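Local coordinates for maltose/maltodextrin-binding protein (Thermus thermophilus, PDB 2GH9) that binds maltotriose, and probably delivers such maltodextrins for uptake as a periplasmic-type solute-binding protein, at residues A[65-70]-A[74-79]; A[97-102]-A[270-275]; A[228-233]-A[238-243]. All coordinates share one frame; numbering follows the deposited sequence.

Contact 1: A[65-70]-A[74-79]; sequences DWVGEM and GVLEPV. With GLC (alpha-D-glucopyranose), chain B.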
ATOM      1  N   ASP A  65      -2.410   1.477   8.126  1.00 21.36           N
ATOM      2  CA  ASP A  65      -3.212   0.403   8.723  1.00 21.04           C
ATOM      3  C   ASP A  65      -2.557  -0.151   9.996  1.00 21.58           C
ATOM      4  O   ASP A  65      -3.239  -0.706  10.856  1.00 21.97           O
ATOM      5  CB  ASP A  65      -3.557  -0.695   7.702  1.00 21.04           C
ATOM      6  CG  ASP A  65      -2.359  -1.428   7.202  1.00 21.12           C
ATOM      7  OD1 ASP A  65      -1.503  -0.803   6.491  1.00 19.80           O
ATOM      8  OD2 ASP A  65      -2.283  -2.639   7.505  1.00 20.55           O
ATOM      9  N   TRP A  66      -1.247   0.033  10.133  1.00 21.39           N
ATOM     10  CA  TRP A  66      -0.506  -0.389  11.325  1.00 22.07           C
ATOM     11  C   TRP A  66      -0.723   0.492  12.586  1.00 22.40           C
ATOM     12  O   TRP A  66      -0.311   0.087  13.676  1.00 21.73           O
ATOM     13  CB  TRP A  66       0.988  -0.355  11.036  1.00 21.97           C
ATOM     14  CG  TRP A  66       1.489  -1.303  10.017  1.00 20.83           C
ATOM     15  CD1 TRP A  66       0.757  -2.185   9.261  1.00 20.83           C
ATOM     16  CD2 TRP A  66       2.850  -1.462   9.618  1.00 20.61           C
ATOM     17  NE1 TRP A  66       1.587  -2.890   8.433  1.00 21.39           N
ATOM     18  CE2 TRP A  66       2.880  -2.473   8.633  1.00 21.27           C
ATOM     19  CE3 TRP A  66       4.056  -0.864  10.007  1.00 21.19           C
ATOM     20  CZ2 TRP A  66       4.063  -2.881   8.015  1.00 21.59           C
ATOM     21  CZ3 TRP A  66       5.235  -1.265   9.392  1.00 20.95           C
ATOM     22  CH2 TRP A  66       5.234  -2.275   8.413  1.00 21.94           C
ATOM     23  N   VAL A  67      -1.357   1.659  12.437  1.00 22.94           N
ATOM     24  CA  VAL A  67      -1.358   2.703  13.484  1.00 23.67           C
ATOM     25  C   VAL A  67      -2.081   2.291  14.775  1.00 24.42           C
ATOM     26  O   VAL A  67      -1.493   2.392  15.872  1.00 24.80           O
ATOM     27  CB  VAL A  67      -1.853   4.084  12.939  1.00 23.95           C
ATOM     28  CG1 VAL A  67      -2.247   5.068  14.068  1.00 23.66           C
ATOM     29  CG2 VAL A  67      -0.763   4.707  12.074  1.00 23.46           C
ATOM     30  N   GLY A  68      -3.308   1.795  14.646  1.00 24.82           N
ATOM     31  CA  GLY A  68      -4.084   1.330  15.801  1.00 24.95           C
ATOM     32  C   GLY A  68      -3.390   0.261  16.626  1.00 25.16           C
ATOM     33  O   GLY A  68      -3.297   0.404  17.828  1.00 25.39           O
ATOM     34  N   GLU A  69      -2.895  -0.804  15.986  1.00 25.32           N
ATOM     35  CA  GLU A  69      -2.165  -1.859  16.685  1.00 25.73           C
ATOM     36  C   GLU A  69      -0.877  -1.374  17.359  1.00 26.32           C
ATOM     37  O   GLU A  69      -0.554  -1.797  18.478  1.00 26.27           O
ATOM     38  CB  GLU A  69      -1.830  -3.001  15.731  1.00 25.97           C
ATOM     39  CG  GLU A  69      -1.085  -4.149  16.355  1.00 25.52           C
ATOM     40  CD  GLU A  69      -0.722  -5.224  15.382  1.00 26.66           C
ATOM     41  OE1 GLU A  69      -1.157  -5.160  14.202  1.00 29.44           O
ATOM     42  OE2 GLU A  69      -0.002  -6.148  15.801  1.00 29.43           O
ATOM     43  N   MET A  70      -0.114  -0.535  16.657  1.00 26.08           N
ATOM     44  CA  MET A  70       1.120   0.005  17.204  1.00 26.19           C
ATOM     45  C   MET A  70       0.863   0.974  18.376  1.00 26.58           C
ATOM     46  O   MET A  70       1.574   0.923  19.390  1.00 25.53           O
ATOM     47  CB  MET A  70       1.933   0.703  16.104  1.00 25.90           C
ATOM     48  CG  MET A  70       2.526  -0.266  15.096  1.00 24.78           C
ATOM     49  SD  MET A  70       3.576   0.565  13.886  1.00 24.89           S
ATOM     50  CE  MET A  70       5.197   0.022  14.361  1.00 28.86           C
ATOM     51  N   GLY A  74       1.671   0.873  22.616  1.00 30.15           N
ATOM     52  CA  GLY A  74       2.341   1.981  23.289  1.00 30.47           C
ATOM     53  C   GLY A  74       3.630   2.400  22.615  1.00 30.55           C
ATOM     54  O   GLY A  74       4.389   3.182  23.185  1.00 31.37           O
ATOM     55  N   VAL A  75       3.877   1.927  21.385  1.00 30.17           N
ATOM     56  CA  VAL A  75       5.223   2.052  20.805  1.00 28.97           C
ATOM     57  C   VAL A  75       5.435   3.284  19.957  1.00 28.61           C
ATOM     58  O   VAL A  75       6.567   3.537  19.530  1.00 28.34           O
ATOM     59  CB  VAL A  75       5.646   0.780  20.005  1.00 29.39           C
ATOM     60  CG1 VAL A  75       5.708  -0.414  20.951  1.00 27.82           C
ATOM     61  CG2 VAL A  75       4.717   0.530  18.775  1.00 27.24           C
ATOM     62  N   LEU A  76       4.365   4.047  19.723  1.00 28.54           N
ATOM     63  CA  LEU A  76       4.410   5.248  18.872  1.00 28.51           C
ATOM     64  C   LEU A  76       4.461   6.510  19.723  1.00 28.59           C
ATOM     65  O   LEU A  76       3.683   6.665  20.659  1.00 29.02           O
ATOM     66  CB  LEU A  76       3.173   5.344  17.958  1.00 27.76           C
ATOM     67  CG  LEU A  76       2.925   4.243  16.909  1.00 26.68           C
ATOM     68  CD1 LEU A  76       1.760   4.622  15.990  1.00 24.94           C
ATOM     69  CD2 LEU A  76       4.169   3.911  16.123  1.00 23.83           C
ATOM     70  N   GLU A  77       5.382   7.406  19.386  1.00 29.32           N
ATOM     71  CA  GLU A  77       5.429   8.735  19.993  1.00 29.34           C
ATOM     72  C   GLU A  77       4.350   9.630  19.358  1.00 29.54           C
ATOM     73  O   GLU A  77       4.328   9.833  18.127  1.00 29.12           O
ATOM     74  CB  GLU A  77       6.845   9.335  19.871  1.00 29.73           C
ATOM     75  CG  GLU A  77       7.031  10.787  20.383  1.00 30.81           C
ATOM     76  CD  GLU A  77       6.905  10.959  21.909  1.00 32.18           C
ATOM     77  OE1 GLU A  77       6.785   9.962  22.640  1.00 33.14           O
ATOM     78  OE2 GLU A  77       6.949  12.116  22.374  1.00 33.17           O
ATOM     79  N   PRO A  78       3.425  10.162  20.188  1.00 29.18           N
ATOM     80  CA  PRO A  78       2.540  11.231  19.705  1.00 28.99           C
ATOM     81  C   PRO A  78       3.358  12.423  19.193  1.00 29.01           C
ATOM     82  O   PRO A  78       4.273  12.874  19.880  1.00 27.75           O
ATOM     83  CB  PRO A  78       1.747  11.620  20.956  1.00 29.22           C
ATOM     84  CG  PRO A  78       1.779  10.404  21.800  1.00 29.62           C
ATOM     85  CD  PRO A  78       3.147   9.827  21.594  1.00 29.55           C
ATOM     86  N   VAL A  79       3.024  12.931  18.003  1.00 29.24           N
ATOM     87  CA  VAL A  79       3.863  13.927  17.344  1.00 29.71           C
ATOM     88  C   VAL A  79       3.229  15.325  17.216  1.00 30.00           C
ATOM     89  O   VAL A  79       3.891  16.271  16.761  1.00 28.64           O
ATOM     90  CB  VAL A  79       4.366  13.419  15.946  1.00 29.47           C
ATOM     91  CG1 VAL A  79       5.179  12.153  16.116  1.00 29.61           C
ATOM     92  CG2 VAL A  79       3.199  13.181  14.969  1.00 29.42           C
TER
HETATM   93  C1  GLC B   3      -0.734  -3.869   3.091  1.00 21.41           C
HETATM   94  C2  GLC B   3      -0.815  -3.450   4.547  1.00 23.81           C
HETATM   95  C3  GLC B   3      -0.102  -4.462   5.430  1.00 20.91           C
HETATM   96  C4  GLC B   3      -0.657  -5.853   5.149  1.00 22.87           C
HETATM   97  C5  GLC B   3      -0.589  -6.217   3.658  1.00 21.20           C
HETATM   98  C6  GLC B   3      -1.260  -7.558   3.324  1.00 22.18           C
HETATM   99  O2  GLC B   3      -0.238  -2.143   4.725  1.00 23.79           O
HETATM  100  O3  GLC B   3      -0.290  -4.126   6.801  1.00 20.11           O
HETATM  101  O4  GLC B   3       0.087  -6.784   5.933  1.00 22.90           O
HETATM  102  O5  GLC B   3      -1.245  -5.203   2.891  1.00 20.90           O
HETATM  103  O6  GLC B   3      -0.757  -8.033   2.070  1.00 25.43           O
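Leu76 reaches back from the loop to pack across Met70 of the short helix before it, the two side chains meeting at about a right angle. From CB, the leucine chain leads in to CG, which sits 3.8 Å from Met70 CB. There it forks. CD1 reaches beyond Met70 CB to a point 3.9 Å from Val67 O, while CD2 goes the other way, to 4.1 Å from Met70 SD. CG lies anti to the carbonyl carbon of Leu76 (chi1 -63°), which aims the fork at the helix. Val75 adds a second apolar touch, its CG2 standing 3.9 Å from Met70 CB. The backbone turn is a Schellman motif: Gly74 takes a positive phi as the helix ends, and Val75 N donates a nearly straight bond (167°) to Met70 O. Met106 of strand 104-113 and Val272 of strand 265-273 also touch Leu76, so the turn packs against the sheet.

At the other end of 65-70 the character turns polar. Asp65 spreads its carboxylate over two sugar hydroxyls, OD1 accepting from GLC O2 and OD2 from GLC O3, each at 2.6 Å. Trp66 NE1 then donates to the same O3 at 2.8 Å, in the plane of the indole. O3 is therefore both donor and acceptor, a pairing that probably fixes the turn of its hydroxyl, consistent with recognition of this sugar edge.

Contact 2: A[97-102]-A[270-275]; sequences EAFTFG and GVVVNA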
ATOM      1  N   GLU A  97      -6.334  11.891   9.042  1.00 26.64           N
ATOM      2  CA  GLU A  97      -7.188  10.882   9.659  1.00 27.91           C
ATOM      3  C   GLU A  97      -6.509   9.516   9.703  1.00 27.20           C
ATOM      4  O   GLU A  97      -6.654   8.787  10.681  1.00 26.66           O
ATOM      5  CB  GLU A  97      -8.534  10.763   8.925  1.00 28.10           C
ATOM      6  CG  GLU A  97      -9.470  11.968   9.065  1.00 31.07           C
ATOM      7  CD  GLU A  97     -10.642  11.929   8.072  1.00 32.13           C
ATOM      8  OE1 GLU A  97     -11.651  11.223   8.338  1.00 39.18           O
ATOM      9  OE2 GLU A  97     -10.562  12.607   7.016  1.00 37.93           O
ATOM     10  N   ALA A  98      -5.773   9.161   8.644  1.00 26.83           N
ATOM     11  CA  ALA A  98      -5.070   7.866   8.597  1.00 26.58           C
ATOM     12  C   ALA A  98      -4.098   7.695   9.784  1.00 26.77           C
ATOM     13  O   ALA A  98      -3.957   6.601  10.319  1.00 26.31           O
ATOM     14  CB  ALA A  98      -4.314   7.720   7.281  1.00 26.22           C
ATOM     15  N   PHE A  99      -3.430   8.777  10.184  1.00 26.39           N
ATOM     16  CA  PHE A  99      -2.441   8.699  11.257  1.00 26.98           C
ATOM     17  C   PHE A  99      -2.924   9.211  12.602  1.00 28.05           C
ATOM     18  O   PHE A  99      -2.118   9.390  13.521  1.00 27.99           O
ATOM     19  CB  PHE A  99      -1.139   9.389  10.822  1.00 25.84           C
ATOM     20  CG  PHE A  99      -0.221   8.460  10.116  1.00 24.62           C
ATOM     21  CD1 PHE A  99       0.736   7.754  10.815  1.00 25.75           C
ATOM     22  CD2 PHE A  99      -0.376   8.211   8.751  1.00 24.90           C
ATOM     23  CE1 PHE A  99       1.551   6.847  10.164  1.00 24.02           C
ATOM     24  CE2 PHE A  99       0.433   7.299   8.096  1.00 22.10           C
ATOM     25  CZ  PHE A  99       1.388   6.621   8.789  1.00 23.55           C
ATOM     26  N   THR A 100      -4.241   9.415  12.713  1.00 29.76           N
ATOM     27  CA  THR A 100      -4.889   9.806  13.971  1.00 30.42           C
ATOM     28  C   THR A 100      -5.534   8.580  14.632  1.00 31.57           C
ATOM     29  O   THR A 100      -6.281   7.818  13.999  1.00 32.19           O
ATOM     30  CB  THR A 100      -5.899  10.934  13.742  1.00 30.16           C
ATOM     31  OG1 THR A 100      -5.206  12.087  13.249  1.00 29.65           O
ATOM     32  CG2 THR A 100      -6.654  11.308  15.039  1.00 30.50           C
ATOM     33  N   PHE A 101      -5.176   8.372  15.894  1.00 32.63           N
ATOM     34  CA  PHE A 101      -5.714   7.292  16.710  1.00 33.15           C
ATOM     35  C   PHE A 101      -5.836   7.731  18.181  1.00 34.01           C
ATOM     36  O   PHE A 101      -4.918   8.327  18.746  1.00 34.29           O
ATOM     37  CB  PHE A 101      -4.841   6.051  16.604  1.00 33.05           C
ATOM     38  CG  PHE A 101      -5.507   4.807  17.122  1.00 32.44           C
ATOM     39  CD1 PHE A 101      -6.535   4.209  16.395  1.00 32.56           C
ATOM     40  CD2 PHE A 101      -5.135   4.258  18.349  1.00 32.30           C
ATOM     41  CE1 PHE A 101      -7.168   3.078  16.868  1.00 32.25           C
ATOM     42  CE2 PHE A 101      -5.753   3.120  18.831  1.00 31.90           C
ATOM     43  CZ  PHE A 101      -6.766   2.521  18.091  1.00 31.74           C
ATOM     44  N   GLY A 102      -6.973   7.430  18.793  1.00 34.88           N
ATOM     45  CA  GLY A 102      -7.250   7.896  20.154  1.00 35.09           C
ATOM     46  C   GLY A 102      -7.357   9.413  20.221  1.00 35.54           C
ATOM     47  O   GLY A 102      -7.042  10.021  21.252  1.00 36.15           O
ATOM     48  N   GLY A 270       3.597   7.068   6.486  1.00 20.94           N
ATOM     49  CA  GLY A 270       4.026   8.141   7.381  1.00 20.89           C
ATOM     50  C   GLY A 270       5.217   7.776   8.222  1.00 20.98           C
ATOM     51  O   GLY A 270       5.542   6.576   8.424  1.00 20.81           O
ATOM     52  N   VAL A 271       5.896   8.813   8.708  1.00 21.15           N
ATOM     53  CA  VAL A 271       7.023   8.622   9.588  1.00 21.67           C
ATOM     54  C   VAL A 271       6.512   8.515  11.029  1.00 22.19           C
ATOM     55  O   VAL A 271       5.686   9.339  11.475  1.00 22.96           O
ATOM     56  CB  VAL A 271       8.058   9.776   9.487  1.00 21.48           C
ATOM     57  CG1 VAL A 271       9.225   9.500  10.420  1.00 20.94           C
ATOM     58  CG2 VAL A 271       8.549   9.991   8.002  1.00 20.29           C
ATOM     59  N   VAL A 272       6.995   7.510  11.752  1.00 22.39           N
ATOM     60  CA  VAL A 272       6.656   7.344  13.169  1.00 22.96           C
ATOM     61  C   VAL A 272       7.922   7.350  14.002  1.00 24.10           C
ATOM     62  O   VAL A 272       8.986   6.888  13.576  1.00 23.95           O
ATOM     63  CB  VAL A 272       5.820   6.062  13.464  1.00 22.68           C
ATOM     64  CG1 VAL A 272       4.431   6.157  12.784  1.00 20.10           C
ATOM     65  CG2 VAL A 272       6.590   4.805  13.030  1.00 22.68           C
ATOM     66  N   VAL A 273       7.805   7.913  15.196  1.00 25.01           N
ATOM     67  CA  VAL A 273       8.914   7.966  16.114  1.00 25.76           C
ATOM     68  C   VAL A 273       8.653   6.947  17.222  1.00 26.11           C
ATOM     69  O   VAL A 273       7.528   6.785  17.662  1.00 26.77           O
ATOM     70  CB  VAL A 273       9.128   9.431  16.627  1.00 26.52           C
ATOM     71  CG1 VAL A 273      10.151   9.473  17.779  1.00 24.91           C
ATOM     72  CG2 VAL A 273       9.604  10.305  15.481  1.00 26.67           C
ATOM     73  N   ASN A 274       9.701   6.235  17.614  1.00 27.19           N
ATOM     74  CA  ASN A 274       9.663   5.262  18.696  1.00 28.23           C
ATOM     75  C   ASN A 274       9.460   5.964  20.044  1.00 29.48           C
ATOM     76  O   ASN A 274      10.292   6.792  20.451  1.00 29.91           O
ATOM     77  CB  ASN A 274      10.982   4.489  18.699  1.00 27.81           C
ATOM     78  CG  ASN A 274      10.993   3.311  19.648  1.00 27.61           C
ATOM     79  OD1 ASN A 274      10.114   3.164  20.484  1.00 29.09           O
ATOM     80  ND2 ASN A 274      11.988   2.443  19.495  1.00 25.29           N
ATOM     81  N   ALA A 275       8.369   5.626  20.735  1.00 30.77           N
ATOM     82  CA  ALA A 275       8.073   6.197  22.055  1.00 31.68           C
ATOM     83  C   ALA A 275       9.180   5.900  23.082  1.00 32.82           C
ATOM     84  O   ALA A 275       9.304   6.596  24.092  1.00 33.72           O
ATOM     85  CB  ALA A 275       6.730   5.681  22.559  1.00 31.79           C
TER
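Phe99 presses the CZ end of its ring against the backbone of Gly270. CZ comes within 3.2 Å of Gly270 N and 3.4 Å of Gly270 CA, with the ring oblique to that N, and CE2 follows at 3.6 Å from the same N. The fit is this close because Gly270 has no side chain: a beta carbon there would point at the ring and lie only 2.5 Å from Phe99 CZ. Gly270 belongs to strand 265-273, which runs antiparallel to 58-63 on one flank and to 104-113 on the other. Among the core strands 32-36, 3-7, 58-63, 265-273 and 104-113 it alone runs against the rest, the order expected of a type II periplasmic binding protein lobe.

Away from the glycine the packing slackens. Val272 crosses the phenylalanine at about a right angle and offers CG1 to the ring edge, 4.0 Å from CE1; CG1 gets there by standing beside its own backbone N (chi1 -65°). His64, Val62 and Val268 also pack on Phe99, so even this looser side is buried. Past Phe99 the chain enters the short strand 100-101 and moves away from strand 265-273: Thr100 and Phe101 are partly exposed, and Gly102 is at the surface.

Contact 3: A[228-233]-A[238-243]; sequences AMILNG and GDYKKA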
ATOM      1  N   ALA A 228       3.525  -6.902 -20.156  1.00 27.56           N
ATOM      2  CA  ALA A 228       2.711  -5.842 -20.696  1.00 27.41           C
ATOM      3  C   ALA A 228       2.036  -4.982 -19.618  1.00 26.45           C
ATOM      4  O   ALA A 228       2.084  -3.755 -19.667  1.00 25.44           O
ATOM      5  CB  ALA A 228       1.626  -6.454 -21.626  1.00 27.36           C
ATOM      6  N   MET A 229       1.388  -5.656 -18.677  1.00 26.62           N
ATOM      7  CA  MET A 229       0.564  -5.008 -17.656  1.00 26.04           C
ATOM      8  C   MET A 229       0.795  -5.638 -16.282  1.00 25.35           C
ATOM      9  O   MET A 229       0.916  -6.855 -16.146  1.00 26.18           O
ATOM     10  CB  MET A 229      -0.922  -5.097 -18.042  1.00 26.38           C
ATOM     11  CG  MET A 229      -1.291  -4.209 -19.209  1.00 25.85           C
ATOM     12  SD  MET A 229      -2.931  -4.372 -19.954  1.00 25.21           S
ATOM     13  CE  MET A 229      -2.781  -5.956 -20.801  1.00 23.84           C
ATOM     14  N   ILE A 230       0.866  -4.788 -15.259  1.00 24.36           N
ATOM     15  CA  ILE A 230       0.935  -5.237 -13.880  1.00 23.28           C
ATOM     16  C   ILE A 230      -0.077  -4.455 -13.030  1.00 22.05           C
ATOM     17  O   ILE A 230      -0.380  -3.319 -13.313  1.00 22.39           O
ATOM     18  CB  ILE A 230       2.377  -5.060 -13.311  1.00 23.80           C
ATOM     19  CG1 ILE A 230       2.576  -5.869 -12.029  1.00 22.29           C
ATOM     20  CG2 ILE A 230       2.720  -3.565 -13.139  1.00 21.90           C
ATOM     21  CD1 ILE A 230       4.022  -5.778 -11.439  1.00 22.63           C
ATOM     22  N   LEU A 231      -0.594  -5.093 -12.005  1.00 22.06           N
ATOM     23  CA  LEU A 231      -1.346  -4.431 -10.963  1.00 21.58           C
ATOM     24  C   LEU A 231      -0.326  -4.191  -9.840  1.00 21.20           C
ATOM     25  O   LEU A 231       0.110  -5.131  -9.169  1.00 22.45           O
ATOM     26  CB  LEU A 231      -2.505  -5.305 -10.493  1.00 21.59           C
ATOM     27  CG  LEU A 231      -3.440  -4.709  -9.440  1.00 21.70           C
ATOM     28  CD1 LEU A 231      -4.151  -3.416  -9.912  1.00 21.49           C
ATOM     29  CD2 LEU A 231      -4.456  -5.738  -8.976  1.00 22.61           C
ATOM     30  N   ASN A 232       0.080  -2.933  -9.677  1.00 20.32           N
ATOM     31  CA  ASN A 232       1.055  -2.547  -8.652  1.00 19.79           C
ATOM     32  C   ASN A 232       0.910  -1.044  -8.320  1.00 18.81           C
ATOM     33  O   ASN A 232       0.178  -0.325  -8.983  1.00 17.70           O
ATOM     34  CB  ASN A 232       2.472  -2.857  -9.152  1.00 19.51           C
ATOM     35  CG  ASN A 232       3.463  -3.086  -8.023  1.00 20.73           C
ATOM     36  OD1 ASN A 232       3.103  -3.079  -6.836  1.00 17.88           O
ATOM     37  ND2 ASN A 232       4.722  -3.341  -8.391  1.00 20.13           N
ATOM     38  N   GLY A 233       1.630  -0.598  -7.298  1.00 19.10           N
ATOM     39  CA  GLY A 233       1.543   0.756  -6.816  1.00 19.22           C
ATOM     40  C   GLY A 233       2.809   1.571  -6.990  1.00 19.31           C
ATOM     41  O   GLY A 233       3.843   1.061  -7.458  1.00 19.45           O
ATOM     42  N   GLY A 238      10.089   3.797  -8.803  1.00 25.68           N
ATOM     43  CA  GLY A 238      11.506   4.130  -8.723  1.00 26.59           C
ATOM     44  C   GLY A 238      12.336   3.188  -9.583  1.00 27.49           C
ATOM     45  O   GLY A 238      13.125   3.634 -10.420  1.00 26.64           O
ATOM     46  N   ASP A 239      12.119   1.891  -9.386  1.00 27.97           N
ATOM     47  CA  ASP A 239      12.838   0.857 -10.133  1.00 29.30           C
ATOM     48  C   ASP A 239      12.413   0.776 -11.592  1.00 29.40           C
ATOM     49  O   ASP A 239      13.242   0.451 -12.437  1.00 30.00           O
ATOM     50  CB  ASP A 239      12.696  -0.501  -9.461  1.00 29.69           C
ATOM     51  CG  ASP A 239      13.311  -0.539  -8.069  1.00 32.33           C
ATOM     52  OD1 ASP A 239      14.454  -0.062  -7.921  1.00 34.11           O
ATOM     53  OD2 ASP A 239      12.670  -1.074  -7.129  1.00 35.25           O
ATOM     54  N   TYR A 240      11.149   1.104 -11.896  1.00 29.73           N
ATOM     55  CA  TYR A 240      10.694   1.228 -13.294  1.00 29.80           C
ATOM     56  C   TYR A 240      11.288   2.449 -14.016  1.00 30.60           C
ATOM     57  O   TYR A 240      11.639   2.347 -15.205  1.00 30.62           O
ATOM     58  CB  TYR A 240       9.149   1.256 -13.428  1.00 28.81           C
ATOM     59  CG  TYR A 240       8.407   0.089 -12.795  1.00 27.91           C
ATOM     60  CD1 TYR A 240       9.082  -1.073 -12.396  1.00 27.17           C
ATOM     61  CD2 TYR A 240       7.026   0.142 -12.613  1.00 26.20           C
ATOM     62  CE1 TYR A 240       8.415  -2.129 -11.794  1.00 27.94           C
ATOM     63  CE2 TYR A 240       6.341  -0.924 -12.021  1.00 28.23           C
ATOM     64  CZ  TYR A 240       7.043  -2.052 -11.614  1.00 27.60           C
ATOM     65  OH  TYR A 240       6.396  -3.110 -11.023  1.00 27.36           O
ATOM     66  N   LYS A 241      11.355   3.599 -13.335  1.00 31.03           N
ATOM     67  CA  LYS A 241      12.026   4.780 -13.882  1.00 32.05           C
ATOM     68  C   LYS A 241      13.510   4.459 -14.126  1.00 32.98           C
ATOM     69  O   LYS A 241      14.059   4.794 -15.176  1.00 33.63           O
ATOM     70  CB  LYS A 241      11.900   6.006 -12.953  1.00 31.70           C
ATOM     71  CG  LYS A 241      10.513   6.601 -12.802  1.00 31.66           C
ATOM     72  CD  LYS A 241      10.473   7.663 -11.687  1.00 31.00           C
ATOM     73  CE  LYS A 241       9.158   8.444 -11.706  1.00 30.13           C
ATOM     74  NZ  LYS A 241       9.058   9.485 -10.634  1.00 28.90           N
ATOM     75  N   LYS A 242      14.143   3.791 -13.167  1.00 34.45           N
ATOM     76  CA  LYS A 242      15.572   3.444 -13.256  1.00 35.09           C
ATOM     77  C   LYS A 242      15.882   2.464 -14.390  1.00 35.76           C
ATOM     78  O   LYS A 242      16.921   2.581 -15.054  1.00 35.76           O
ATOM     79  CB  LYS A 242      16.074   2.879 -11.930  1.00 35.25           C
ATOM     80  CG  LYS A 242      17.590   2.681 -11.854  1.00 35.87           C
ATOM     81  CD  LYS A 242      18.015   2.131 -10.485  1.00 36.59           C
ATOM     82  CE  LYS A 242      19.375   1.430 -10.561  1.00 38.96           C
ATOM     83  NZ  LYS A 242      19.898   0.954  -9.236  1.00 40.27           N
ATOM     84  N   ALA A 243      14.977   1.513 -14.625  1.00 36.00           N
ATOM     85  CA  ALA A 243      15.100   0.593 -15.754  1.00 35.84           C
ATOM     86  C   ALA A 243      14.566   1.219 -17.051  1.00 35.98           C
ATOM     87  O   ALA A 243      14.457   0.539 -18.066  1.00 36.94           O
ATOM     88  CB  ALA A 243      14.384  -0.718 -15.457  1.00 35.69           C
TER
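The amide of Asn232 and the phenol ring of Tyr240 meet with their planes 62° apart. ND2 comes obliquely to the hydroxyl end of the ring. Seen from the asparagine, the tyrosine oxygen lies almost in the amide plane, and ND2 donates to Tyr240 OH at 3.1 Å with an N-H...O angle of 153°. Ile230 supplies the apolar neighbour, its CD1 lying 3.6 Å from the same OH. Phe222 packs its ring on Tyr240, inclined to it.

Both polar ends have further partners. Tyr240 OH also bonds Asp219 OD1, and Asn232 ND2 also bonds Tyr215 OH. At the other end of the amide, OD1 receives a weak bond from Gly233 N at 2.9 Å and another weak one from Trp235 NE1. The N-H groups of Gly233 and Trp235 at OD1, though weakly bonded, favour this orientation of the amide. Its CG swings away from the backbone N (chi1 -154°), carrying the group off the strand toward the helix. A leucine in place of Asn232 would probably leave the hydroxyls of Tyr240 and Tyr215 without their shared N-H donor group, and the amide's OD1 partners without an acceptor. This network lies close to the ligand, the Asn232 side chain being about 6 Å from a bound glucose unit.

Strand 227-232 runs between 149-150 and 116-120 in a four-stranded sheet, with Ile118 of the neighbouring strand touching both Ile230 and Asn232. Helix 237-242 follows the strand closely in sequence, and helix 215-224 brings Phe222 and Asp219 against Ile230 and Asn232, and Lys223 against Tyr240.

Overall arrangement
Contacts 1 and 2 form one patch, their centres about 5 Å apart, whereas contact 3 lies on the opposite side of the chain's centre, its centre about 31 and 29 Å from theirs. Val67 packs on Phe99, and the loop after helix 67-72 joins residues 273-275 through probable hydrogen bonds, Glu77 N to Val273 O among them. Along the chain come both halves of contact 1, then 97-102, then all of contact 3, and finally 270-275. The chain thus visits the second lobe, with its four-stranded sheet, before returning to the first lobe. Maltotriose lies between these two lobes, as in other periplasmic binding proteins.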